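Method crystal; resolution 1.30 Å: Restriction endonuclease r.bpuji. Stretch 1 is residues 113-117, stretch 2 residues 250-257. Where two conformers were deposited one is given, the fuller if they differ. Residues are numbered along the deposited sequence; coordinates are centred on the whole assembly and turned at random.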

ATOM      1  N   PHE A 113      -5.547  -2.957  -0.364  1.00 10.97           N
ATOM      2  CA  PHE A 113      -4.559  -2.453  -1.297  1.00 10.58           C
ATOM      3  C   PHE A 113      -4.528  -3.347  -2.538  1.00 10.28           C
ATOM      4  O   PHE A 113      -4.696  -4.571  -2.436  1.00 11.26           O
ATOM      5  N   GLN A 114      -4.214  -2.752  -3.674  1.00 10.21           N
ATOM      6  CA  GLN A 114      -4.013  -3.479  -4.887  1.00 10.39           C
ATOM      7  C   GLN A 114      -3.260  -2.626  -5.860  1.00 10.02           C
ATOM      8  O   GLN A 114      -3.146  -1.389  -5.664  1.00 10.39           O
ATOM      9  N   PHE A 115      -2.758  -3.255  -6.927  1.00 10.61           N
ATOM     10  CA  PHE A 115      -2.315  -2.538  -8.116  1.00 10.82           C
ATOM     11  C   PHE A 115      -3.142  -3.088  -9.297  1.00 10.53           C
ATOM     12  O   PHE A 115      -3.387  -4.294  -9.362  1.00 12.52           O
ATOM     13  N   PRO A 116      -3.586  -2.211 -10.211  1.00 11.36           N
ATOM     14  CA  PRO A 116      -3.475  -0.761 -10.146  1.00 11.39           C
ATOM     15  C   PRO A 116      -4.418  -0.186  -9.124  1.00 11.78           C
ATOM     16  O   PRO A 116      -5.256  -0.902  -8.568  1.00 12.64           O
ATOM     17  N   ASN A 117      -4.292   1.111  -8.871  1.00 11.15           N
ATOM     18  CA  ASN A 117      -5.160   1.776  -7.955  1.00 11.43           C
ATOM     19  C   ASN A 117      -5.318   3.262  -8.282  1.00 12.10           C
ATOM     20  O   ASN A 117      -4.647   3.798  -9.186  1.00 12.31           O
ATOM     21  N   LYS A 250      -8.333 -11.850  -8.431  1.00 15.35           N
ATOM     22  CA  LYS A 250      -8.226 -10.603  -9.132  1.00 15.17           C
ATOM     23  C   LYS A 250      -8.469  -9.478  -8.133  1.00 15.09           C
ATOM     24  O   LYS A 250      -9.209  -9.657  -7.177  1.00 15.33           O
ATOM     25  N   PRO A 251      -7.886  -8.303  -8.397  1.00 15.02           N
ATOM     26  CA  PRO A 251      -8.234  -7.123  -7.629  1.00 14.42           C
ATOM     27  C   PRO A 251      -9.743  -6.914  -7.531  1.00 14.32           C
ATOM     28  O   PRO A 251     -10.468  -7.092  -8.516  1.00 16.77           O
ATOM     29  N   GLU A 252     -10.212  -6.565  -6.349  1.00 13.80           N
ATOM     30  CA  GLU A 252     -11.622  -6.293  -6.131  1.00 16.04           C
ATOM     31  C   GLU A 252     -12.095  -5.095  -6.961  1.00 17.31           C
ATOM     32  O   GLU A 252     -13.207  -5.066  -7.451  1.00 18.74           O
ATOM     33  N   PHE A 253     -11.253  -4.088  -7.060  1.00 14.55           N
ATOM     34  CA  PHE A 253     -11.540  -2.902  -7.855  1.00 13.68           C
ATOM     35  C   PHE A 253     -10.939  -3.054  -9.257  1.00 14.82           C
ATOM     36  O   PHE A 253      -9.753  -3.298  -9.416  1.00 14.05           O
ATOM     37  N   ASN A 254     -11.795  -2.996 -10.267  1.00 15.93           N
ATOM     38  CA  ASN A 254     -11.380  -3.276 -11.629  1.00 15.79           C
ATOM     39  C   ASN A 254     -11.007  -2.011 -12.405  1.00 15.77           C
ATOM     40  O   ASN A 254     -11.894  -1.276 -12.897  1.00 20.58           O
ATOM     41  N   ALA A 255      -9.696  -1.758 -12.525  1.00 15.61           N
ATOM     42  CA  ALA A 255      -9.205  -0.552 -13.194  1.00 16.13           C
ATOM     43  C   ALA A 255      -9.394  -0.630 -14.708  1.00 17.50           C
ATOM     44  O   ALA A 255      -9.294   0.372 -15.419  1.00 22.40           O
ATOM     45  N   TYR A 256      -9.659  -1.821 -15.192  1.00 17.43           N
ATOM     46  CA  TYR A 256      -9.639  -2.091 -16.629  1.00 19.31           C
ATOM     47  C   TYR A 256     -10.995  -1.817 -17.303  1.00 22.34           C
ATOM     48  O   TYR A 256     -11.133  -1.975 -18.504  1.00 21.32           O
ATOM     49  N   LYS A 257     -11.970  -1.356 -16.534  0.50 22.47           N
ATOM     50  CA  LYS A 257     -13.270  -1.000 -17.107  0.50 19.24           C
ATOM     51  C   LYS A 257     -13.388   0.509 -17.335  0.50 21.64           C
ATOM     52  O   LYS A 257     -14.454   1.008 -17.666  0.50 25.94           O
TER

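This is a small, mixed contact between two irregular segments, in which the amide of one buried glutamine, Gln-114, reads the backbone of the opposing loop while a cis-proline beside it supplies a modest apolar patch. Together the two stretches bury 308 Å². Neither stretch is a strand, and both hydrogen bonds between them use the side chain of Gln-114.

Gln-114 points toward stretch 2 with chi1 p and chi2 t, an extended reach that carries its amide to Phe-253. There the group uses both of its polar atoms on one residue: Phe-253 N donates to Gln-114 OE1 at 3.0 Å, and Gln-114 NE2 donates to Phe-253 O at 2.9 Å. Glutamine suits this place because its amide offers an acceptor and a donor side by side, matching the NH and CO of a single residue. The second NE2 hydrogen is also used, within stretch 1, since Gln-114 NE2 donates to Pro-116 O at 2.9 Å. The main-chain oxygen of the glutamine is held in turn by Asn-117, whose side chain (chi1 p) points away from stretch 2 at its CA-to-CB bond and whose ND2 donates to Gln-114 O at 2.9 Å.

One water extends this polar network. It donates to Gln-114 OE1 at 2.8 Å and accepts from Glu-252 N at 2.9 Å. The direct approach of Gln-114 OE1 to Glu-252 N, 3.4 Å, has too poor an angle for a hydrogen bond; the water makes the link. The acidic side chain of Glu-252 leads away from the contact, as befits its exposed position.

Pro-251 points toward stretch 1 and brings its CB to 3.5 Å from Gln-114 OE1, while its CG lies 3.8 Å from Phe-115 O. Phe-253, with chi1 t, also points its CB inward, and Gln-114 NE2 sits at the edge of its ring, near the ring plane.

Farther along, Pro-116 follows a cis peptide bond and its CA-to-CB bond points toward stretch 2. Its CG meets Ala-255 CB at 4.0 Å, where a methyl group gives apolar contact with little bulk, and Pro-116 CG also lies 4.0 Å from Tyr-256 CE1. The CA-to-CB bond of Tyr-256 runs sideways, but with chi1 m the end of the side chain comes nearer, and its hydroxyl is hydrogen-bonded elsewhere in the structure. Asn-254 points away, and its OD1 accepts from Tyr-256 N at 2.9 Å, tying the loop to the 3-10 segment. The CA-to-CB bond of Phe-115, chi1 m, points away from stretch 2.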

ATOM      1  CB  PHE A 113      -3.150  -2.397  -0.643  1.00 10.82           C
ATOM      2  CG  PHE A 113      -2.430  -1.053  -0.808  1.00 11.46           C
ATOM      3  CD1 PHE A 113      -1.994  -0.615  -2.032  1.00 13.34           C
ATOM      4  CD2 PHE A 113      -2.170  -0.276   0.279  1.00 12.67           C
ATOM      5  CE1 PHE A 113      -1.306   0.586  -2.155  1.00 13.02           C
ATOM      6  CE2 PHE A 113      -1.464   0.901   0.155  1.00 12.72           C
ATOM      7  CZ  PHE A 113      -1.044   1.318  -1.047  1.00 12.19           C
ATOM      8  CB  GLN A 114      -5.375  -3.857  -5.489  1.00 11.20           C
ATOM      9  CG  GLN A 114      -6.276  -2.664  -5.654  1.00 12.06           C
ATOM     10  CD  GLN A 114      -7.506  -2.981  -6.502  1.00 12.40           C
ATOM     11  OE1 GLN A 114      -8.446  -3.619  -6.028  1.00 13.00           O
ATOM     12  NE2 GLN A 114      -7.502  -2.526  -7.749  1.00 13.19           N
ATOM     13  CB  PHE A 115      -0.851  -2.796  -8.420  1.00 11.05           C
ATOM     14  CG  PHE A 115       0.114  -2.382  -7.309  1.00 10.57           C
ATOM     15  CD1 PHE A 115       0.228  -1.047  -6.887  1.00 12.02           C
ATOM     16  CD2 PHE A 115       0.917  -3.322  -6.720  1.00 11.72           C
ATOM     17  CE1 PHE A 115       1.202  -0.664  -5.895  1.00 12.90           C
ATOM     18  CE2 PHE A 115       1.889  -2.934  -5.728  1.00 12.79           C
ATOM     19  CZ  PHE A 115       1.986  -1.606  -5.327  1.00 13.09           C
ATOM     20  CB  PRO A 116      -3.900  -0.301 -11.585  1.00 13.38           C
ATOM     21  CG  PRO A 116      -3.991  -1.568 -12.398  1.00 14.01           C
ATOM     22  CD  PRO A 116      -4.308  -2.648 -11.423  1.00 13.28           C
ATOM     23  CB  ASN A 117      -4.646   1.577  -6.518  1.00 11.15           C
ATOM     24  CG  ASN A 117      -3.272   2.204  -6.298  1.00 10.68           C
ATOM     25  OD1 ASN A 117      -3.099   3.407  -6.518  1.00 11.45           O
ATOM     26  ND2 ASN A 117      -2.272   1.373  -5.932  1.00 10.72           N
ATOM     27  CB  LYS A 250      -9.262 -10.557 -10.273  1.00 18.62           C
ATOM     28  CG  LYS A 250      -8.806 -11.196 -11.553  1.00 26.32           C
ATOM     29  CD  LYS A 250      -9.716 -10.808 -12.723  1.00 29.56           C
ATOM     30  CE  LYS A 250      -8.934 -10.704 -14.025  1.00 33.40           C
ATOM     31  NZ  LYS A 250      -8.907 -12.001 -14.765  1.00 46.07           N
ATOM     32  CB  PRO A 251      -7.596  -6.001  -8.420  1.00 16.28           C
ATOM     33  CG  PRO A 251      -6.402  -6.621  -9.045  1.00 17.59           C
ATOM     34  CD  PRO A 251      -6.842  -8.018  -9.400  1.00 16.95           C
ATOM     35  CB  GLU A 252     -11.855  -6.031  -4.652  1.00 16.54           C
ATOM     36  CG  GLU A 252     -13.296  -5.927  -4.247  1.00 17.65           C
ATOM     37  CD  GLU A 252     -14.071  -7.193  -4.551  1.00 28.71           C
ATOM     38  OE1 GLU A 252     -13.534  -8.300  -4.316  1.00 29.25           O
ATOM     39  OE2 GLU A 252     -15.203  -7.082  -5.034  1.00 39.18           O
ATOM     40  CB  PHE A 253     -10.982  -1.645  -7.155  1.00 13.92           C
ATOM     41  CG  PHE A 253     -11.220  -0.378  -7.903  1.00 16.54           C
ATOM     42  CD1 PHE A 253     -12.425   0.307  -7.777  1.00 17.56           C
ATOM     43  CD2 PHE A 253     -10.252   0.136  -8.754  1.00 16.60           C
ATOM     44  CE1 PHE A 253     -12.646   1.486  -8.468  1.00 18.74           C
ATOM     45  CE2 PHE A 253     -10.473   1.306  -9.451  1.00 19.26           C
ATOM     46  CZ  PHE A 253     -11.684   1.975  -9.313  1.00 18.51           C
ATOM     47  CB  ASN A 254     -12.508  -4.025 -12.363  1.00 17.17           C
ATOM     48  CG  ASN A 254     -12.135  -4.402 -13.747  1.00 24.20           C
ATOM     49  OD1 ASN A 254     -11.023  -4.176 -14.191  1.00 21.66           O
ATOM     50  ND2 ASN A 254     -13.090  -4.983 -14.474  1.00 26.50           N
ATOM     51  CB  ALA A 255      -7.730  -0.350 -12.858  1.00 16.55           C
ATOM     52  CB  TYR A 256      -9.156  -3.521 -16.876  1.00 17.71           C
ATOM     53  CG  TYR A 256      -7.689  -3.682 -16.571  1.00 15.78           C
ATOM     54  CD1 TYR A 256      -7.247  -3.935 -15.263  1.00 17.24           C
ATOM     55  CD2 TYR A 256      -6.740  -3.452 -17.537  1.00 16.84           C
ATOM     56  CE1 TYR A 256      -5.901  -4.026 -14.956  1.00 15.85           C
ATOM     57  CE2 TYR A 256      -5.375  -3.524 -17.240  1.00 17.34           C
ATOM     58  CZ  TYR A 256      -4.965  -3.817 -15.930  1.00 16.38           C
ATOM     59  OH  TYR A 256      -3.626  -3.869 -15.633  1.00 17.33           O
ATOM     60  CB  LYS A 257     -14.396  -1.475 -16.201  0.50 22.11           C
ATOM     61  CG  LYS A 257     -14.558  -0.656 -14.943  0.50 21.93           C
ATOM     62  CD  LYS A 257     -15.703  -1.169 -14.099  0.50 29.32           C
ATOM     63  CE  LYS A 257     -15.883  -0.332 -12.839  0.50 30.14           C
ATOM     64  NZ  LYS A 257     -16.932  -0.893 -11.925  0.50 33.95           N
TER
HETATM   65  O   HOH W   1      -8.330  -5.853  -4.330  1.00 15.72           O